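Local coordinates for holo-[acyl-carrier-protein] synthase (Helicobacter pylori, PDB 5XUK) that belongs to the 4'-phosphopantetheinyl transferase superfamily and binds coenzyme A at an interface between subunits, at residues L57-I61 and G62-S66; I82-K86 and E87-Y91. All coordinates share one frame; numbering follows the deposited sequence.

Interaction 1 of 2, residues L57-I61 and G62-S66; sequences LQVGI and GKELS. With COA (coenzyme A), chain B.
Val59 and Leu57 lean on Leu65 within a tight loop that leaves helix 40-56 through a Schellman motif, Gln58 (phi 71°) being where the backbone departs from helical angles. Val59 CG1 rests 3.9 Å from Leu65 CB, and Leu57 CD1 reaches Leu65 CD2 at 3.8 Å; in both pairs the side chains meet at about a right angle. Leu65 is placed for this by a CG anti to its own nitrogen (chi1 -169°). The other valine methyl, CG2, lies against the Glu64 side chain. Further round the loop, Ile61 CA makes a C-H...O contact of 3.5 Å with Leu65 O, which also takes a weak backbone bond from Gly62 N.

This folded loop presents two backbone polar groups to coenzyme A. Gln58 O accepts from N6A of the adenine at 2.9 Å, and Ile61 N donates to O9P at 2.7 Å, with a moderately bent N-H...O angle of 138°. Ser102 and His103 of the second subunit bond to the same ligand, placing the loop at a shared pocket. Behind it, Ile70 packs on Leu65. Further along, Ser66 N is hydrogen-bonded to Asp69 OD2, and Ser66 OG to Leu68 N.

Interaction 2 of 2, residues I82-K86 and E87-Y91; sequences ITLSK and EKMDY
Met89 folds back over Ser85 and Leu84 where strand 80-84 gives way to helix 86-91, a strand-to-helix turn whose evidence is the first i to i+4 bond of the helix. Met89 N donates to Ser85 O at 2.7 Å with an N-H...O angle of 159°, and the nitrogen sits almost in line with the C=O bond (173° at the oxygen). Lys88 N is also near Ser85 O, but its angle is too poor for a bond, so Met89 supplies the one clear hydrogen bond between the two segments.

From its CB, the methionine starts 3.3 Å from Ser85 O and 3.7 Å from Lys86 O, against the carbonyl oxygens of the opening turn. CG is anti to the backbone nitrogen (chi1 -168°), and further bends along the chain carry SD and then CE back toward the strand. The methyl finishes 3.6 Å from Leu84 N and 3.8 Å from Leu84 CB, so it packs on both the backbone and the CB of that residue. Leu97 of strand 97-104 touches both Met89 and Leu84, tying the turn to the neighbouring sheet.

Lys88, one residue earlier, rests its CG 3.8 Å from Ser85 CB. Beyond CG its chain bends away from the strand, and NZ is hydrogen-bonded to Glu64 O.

How the interactions relate
Interaction 1 precedes interaction 2 along the chain, and their centres lie 12 Å apart, yet the two meet directly. The polar join between them is the probable hydrogen bond from Lys88 NZ to Glu64 O, 2.7 Å long. Apolar contact runs beside it: Leu84 CD1 is 3.8 Å from Leu57 CD1, and Leu84 CD2 is 3.9 Å from Leu65 CD1, so the two methyls of Leu84 each meet a different loop leucine. Coenzyme A is gripped by interaction 1 alone of the two; the Leu84 side chain is about 13 Å from the ligand, and residues 82-91 thus touch the ligand-binding loop but stand off from the ligand itself.

Interaction 1 of 2, residues L57-I61 and G62-S66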
loop_
_atom_site.group_PDB
_atom_site.type_symbol
_atom_site.label_atom_id
_atom_site.label_comp_id
_atom_site.label_asym_id
_atom_site.label_seq_id
_atom_site.Cartn_x
_atom_site.Cartn_y
_atom_site.Cartn_z
ATOM N N LEU A 57 -9.792 9.448 -4.877
ATOM C CA LEU A 57 -10.794 10.237 -5.617
ATOM C C LEU A 57 -10.125 11.283 -6.537
ATOM O O LEU A 57 -10.816 12.023 -7.234
ATOM C CB LEU A 57 -11.737 10.968 -4.646
ATOM C CG LEU A 57 -12.605 10.160 -3.672
ATOM C CD1 LEU A 57 -13.255 11.076 -2.649
ATOM C CD2 LEU A 57 -13.662 9.351 -4.403
ATOM N N GLN A 58 -8.796 11.373 -6.479
ATOM C CA GLN A 58 -7.966 12.176 -7.402
ATOM C C GLN A 58 -8.068 13.700 -7.236
ATOM O O GLN A 58 -7.571 14.474 -8.084
ATOM C CB GLN A 58 -8.193 11.738 -8.854
ATOM C CG GLN A 58 -7.946 10.244 -9.050
ATOM C CD GLN A 58 -7.388 9.910 -10.419
ATOM O OE1 GLN A 58 -8.100 9.963 -11.422
ATOM N NE2 GLN A 58 -6.107 9.550 -10.467
ATOM N N VAL A 59 -8.637 14.131 -6.108
ATOM C CA VAL A 59 -8.748 15.559 -5.808
ATOM C C VAL A 59 -7.758 16.067 -4.732
ATOM O O VAL A 59 -7.444 17.263 -4.684
ATOM C CB VAL A 59 -10.198 15.925 -5.438
ATOM C CG1 VAL A 59 -10.634 15.220 -4.156
ATOM C CG2 VAL A 59 -10.327 17.429 -5.299
ATOM N N GLY A 60 -7.253 15.179 -3.876
ATOM C CA GLY A 60 -6.488 15.617 -2.694
ATOM C C GLY A 60 -7.384 16.351 -1.690
ATOM O O GLY A 60 -8.606 16.433 -1.866
ATOM N N ILE A 61 -6.792 16.862 -0.619
ATOM C CA ILE A 61 -7.555 17.622 0.354
ATOM C C ILE A 61 -7.463 19.075 -0.056
ATOM O O ILE A 61 -6.436 19.712 0.144
ATOM C CB ILE A 61 -7.022 17.456 1.787
ATOM C CG1 ILE A 61 -7.118 15.989 2.232
ATOM C CG2 ILE A 61 -7.786 18.368 2.738
ATOM C CD1 ILE A 61 -8.526 15.468 2.374
ATOM N N GLY A 62 -8.532 19.578 -0.659
ATOM C CA GLY A 62 -8.609 20.980 -1.063
ATOM C C GLY A 62 -9.982 21.529 -0.747
ATOM O O GLY A 62 -10.495 21.309 0.350
ATOM N N LYS A 63 -10.581 22.227 -1.710
ATOM C CA LYS A 63 -11.937 22.762 -1.552
ATOM C C LYS A 63 -12.993 21.945 -2.309
ATOM O O LYS A 63 -14.135 22.379 -2.440
ATOM C CB LYS A 63 -11.996 24.246 -1.956
ATOM C CG LYS A 63 -11.848 25.217 -0.787
ATOM C CD LYS A 63 -12.302 26.625 -1.152
ATOM C CE LYS A 63 -11.378 27.292 -2.167
ATOM N NZ LYS A 63 -11.922 28.588 -2.669
ATOM N N GLU A 64 -12.617 20.768 -2.802
ATOM C CA GLU A 64 -13.600 19.785 -3.290
ATOM C C GLU A 64 -13.827 18.669 -2.258
ATOM O O GLU A 64 -14.824 17.935 -2.311
ATOM C CB GLU A 64 -13.148 19.193 -4.624
ATOM C CG GLU A 64 -12.787 20.241 -5.673
ATOM C CD GLU A 64 -12.220 19.635 -6.943
ATOM O OE1 GLU A 64 -11.008 19.829 -7.195
ATOM O OE2 GLU A 64 -12.981 18.962 -7.682
ATOM N N LEU A 65 -12.889 18.544 -1.323
ATOM C CA LEU A 65 -12.956 17.515 -0.297
ATOM C C LEU A 65 -12.158 17.966 0.912
ATOM O O LEU A 65 -10.942 18.162 0.844
ATOM C CB LEU A 65 -12.431 16.183 -0.823
ATOM C CG LEU A 65 -12.691 14.962 0.067
ATOM C CD1 LEU A 65 -14.169 14.603 0.106
ATOM C CD2 LEU A 65 -11.865 13.784 -0.423
ATOM N N SER A 66 -12.878 18.169 2.009
ATOM C CA SER A 66 -12.275 18.492 3.283
ATOM C C SER A 66 -11.962 17.200 4.025
ATOM O O SER A 66 -12.575 16.176 3.780
ATOM C CB SER A 66 -13.249 19.318 4.134
ATOM O OG SER A 66 -12.632 19.693 5.357
HETATM N N1A COA B . -4.826 12.943 -6.618
HETATM C C2A COA B . -4.068 11.839 -6.446
HETATM N N3A COA B . -2.779 11.893 -6.068
HETATM C C4A COA B . -2.177 13.076 -5.861
HETATM C C5A COA B . -2.943 14.318 -6.033
HETATM C C6A COA B . -4.355 14.189 -6.434
HETATM N N6A COA B . -5.145 15.280 -6.612
HETATM N N7A COA B . -2.100 15.328 -5.765
HETATM C C8A COA B . -0.891 14.801 -5.431
HETATM N N9A COA B . -0.951 13.445 -5.505
HETATM C C1B COA B . 0.158 12.516 -5.256
HETATM C C2B COA B . 1.350 12.894 -6.141
HETATM O O2B COA B . 1.841 11.782 -6.891
HETATM C C3B COA B . 2.423 13.358 -5.186
HETATM O O3B COA B . 3.735 12.916 -5.523
HETATM P P3B COA B . 4.626 13.626 -6.683
HETATM O O7A COA B . 4.223 15.086 -6.634
HETATM O O8A COA B . 6.049 13.436 -6.228
HETATM O O9A COA B . 4.202 12.851 -7.919
HETATM C C4B COA B . 1.987 12.717 -3.893
HETATM O O4B COA B . 0.563 12.648 -3.902
HETATM C C5B COA B . 2.487 13.470 -2.684
HETATM O O5B COA B . 2.851 12.435 -1.799
HETATM P P1A COA B . 2.657 12.553 -0.237
HETATM O O1A COA B . 3.897 13.313 0.183
HETATM O O2A COA B . 2.311 11.223 0.389
HETATM O O3A COA B . 1.309 13.387 -0.180
HETATM P P2A COA B . 0.939 14.231 1.129
HETATM O O4A COA B . 0.386 13.297 2.196
HETATM O O5A COA B . 2.132 15.113 1.452
HETATM O O6A COA B . -0.242 15.149 0.503
HETATM C CBP COA B . -2.221 15.721 -0.832
HETATM C CCP COA B . -0.985 14.828 -0.688
HETATM C CDP COA B . -2.308 16.279 -2.244
HETATM C CEP COA B . -3.471 14.894 -0.567
HETATM C CAP COA B . -2.088 16.893 0.159
HETATM O OAP COA B . -1.250 17.904 -0.409
HETATM C C9P COA B . -3.386 17.530 0.549
HETATM O O9P COA B . -4.241 17.782 -0.286
HETATM N N8P COA B . -3.509 17.810 1.849
#

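Interaction 2 of 2, residues I82-K86 and E87-Y91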
loop_
_atom_site.group_PDB
_atom_site.type_symbol
_atom_site.label_atom_id
_atom_site.label_comp_id
_atom_site.label_asym_id
_atom_site.label_seq_id
_atom_site.Cartn_x
_atom_site.Cartn_y
_atom_site.Cartn_z
ATOM N N ILE A 82 -15.148 3.665 6.015
ATOM C CA ILE A 82 -15.003 5.026 5.552
ATOM C C ILE A 82 -16.253 5.379 4.770
ATOM O O ILE A 82 -16.730 4.589 3.949
ATOM C CB ILE A 82 -13.708 5.180 4.725
ATOM C CG1 ILE A 82 -13.446 6.637 4.375
ATOM C CG2 ILE A 82 -13.764 4.340 3.463
ATOM C CD1 ILE A 82 -12.278 6.804 3.428
ATOM N N THR A 83 -16.816 6.544 5.078
ATOM C CA THR A 83 -17.970 7.061 4.353
ATOM C C THR A 83 -17.775 8.549 4.083
ATOM O O THR A 83 -17.131 9.258 4.861
ATOM C CB THR A 83 -19.275 6.850 5.144
ATOM O OG1 THR A 83 -19.123 7.377 6.466
ATOM C CG2 THR A 83 -19.620 5.364 5.247
ATOM N N LEU A 84 -18.321 9.010 2.965
ATOM C CA LEU A 84 -18.352 10.425 2.647
ATOM C C LEU A 84 -19.741 10.949 2.934
ATOM O O LEU A 84 -20.674 10.164 3.103
ATOM C CB LEU A 84 -18.034 10.644 1.175
ATOM C CG LEU A 84 -16.616 10.300 0.736
ATOM C CD1 LEU A 84 -16.535 10.367 -0.776
ATOM C CD2 LEU A 84 -15.618 11.248 1.374
ATOM N N SER A 85 -19.872 12.274 2.984
ATOM C CA SER A 85 -21.183 12.931 2.971
ATOM C C SER A 85 -22.051 12.351 1.854
ATOM O O SER A 85 -21.573 12.135 0.740
ATOM C CB SER A 85 -21.025 14.436 2.744
ATOM O OG SER A 85 -20.036 14.978 3.601
ATOM N N LYS A 86 -23.324 12.106 2.156
ATOM C CA LYS A 86 -24.279 11.555 1.178
ATOM C C LYS A 86 -24.325 12.383 -0.114
ATOM O O LYS A 86 -24.586 11.846 -1.194
ATOM C CB LYS A 86 -25.682 11.464 1.799
ATOM C CG LYS A 86 -25.798 10.429 2.913
ATOM C CD LYS A 86 -26.836 10.813 3.957
ATOM C CE LYS A 86 -26.828 9.840 5.126
ATOM N NZ LYS A 86 -27.770 10.235 6.210
ATOM N N GLU A 87 -24.070 13.685 0.014
ATOM C CA GLU A 87 -23.946 14.577 -1.134
ATOM C C GLU A 87 -22.649 14.296 -1.886
ATOM O O GLU A 87 -22.680 13.949 -3.070
ATOM C CB GLU A 87 -23.988 16.048 -0.694
ATOM C CG GLU A 87 -25.390 16.586 -0.410
ATOM C CD GLU A 87 -26.003 16.066 0.885
ATOM O OE1 GLU A 87 -25.245 15.709 1.820
ATOM O OE2 GLU A 87 -27.253 16.024 0.971
ATOM N N LYS A 88 -21.521 14.437 -1.186
ATOM C CA LYS A 88 -20.185 14.159 -1.745
ATOM C C LYS A 88 -20.098 12.774 -2.384
ATOM O O LYS A 88 -19.422 12.588 -3.401
ATOM C CB LYS A 88 -19.114 14.274 -0.662
ATOM C CG LYS A 88 -18.901 15.678 -0.126
ATOM C CD LYS A 88 -18.151 16.545 -1.118
ATOM C CE LYS A 88 -18.004 17.966 -0.601
ATOM N NZ LYS A 88 -17.284 18.830 -1.574
ATOM N N MET A 89 -20.793 11.812 -1.782
ATOM C CA MET A 89 -20.889 10.456 -2.314
ATOM C C MET A 89 -21.506 10.451 -3.716
ATOM O O MET A 89 -21.117 9.647 -4.568
ATOM C CB MET A 89 -21.703 9.581 -1.352
ATOM C CG MET A 89 -21.642 8.090 -1.639
ATOM S SD MET A 89 -21.342 7.097 -0.159
ATOM C CE MET A 89 -19.582 7.344 0.072
ATOM N N ASP A 90 -22.459 11.356 -3.948
ATOM C CA ASP A 90 -23.064 11.543 -5.272
ATOM C C ASP A 90 -22.227 12.441 -6.179
ATOM O O ASP A 90 -22.049 12.122 -7.355
ATOM C CB ASP A 90 -24.488 12.103 -5.154
ATOM C CG ASP A 90 -25.547 11.014 -5.144
ATOM O OD1 ASP A 90 -25.214 9.843 -4.851
ATOM O OD2 ASP A 90 -26.718 11.337 -5.436
ATOM N N TYR A 91 -21.716 13.550 -5.643
ATOM C CA TYR A 91 -20.876 14.464 -6.427
ATOM C C TYR A 91 -19.668 13.764 -7.049
ATOM O O TYR A 91 -19.296 14.062 -8.186
ATOM C CB TYR A 91 -20.392 15.640 -5.580
ATOM C CG TYR A 91 -19.336 16.464 -6.283
ATOM C CD1 TYR A 91 -19.659 17.247 -7.385
ATOM C CD2 TYR A 91 -18.009 16.441 -5.863
ATOM C CE1 TYR A 91 -18.696 17.997 -8.044
ATOM C CE2 TYR A 91 -17.038 17.191 -6.512
ATOM C CZ TYR A 91 -17.386 17.964 -7.603
ATOM O OH TYR A 91 -16.426 18.705 -8.252
#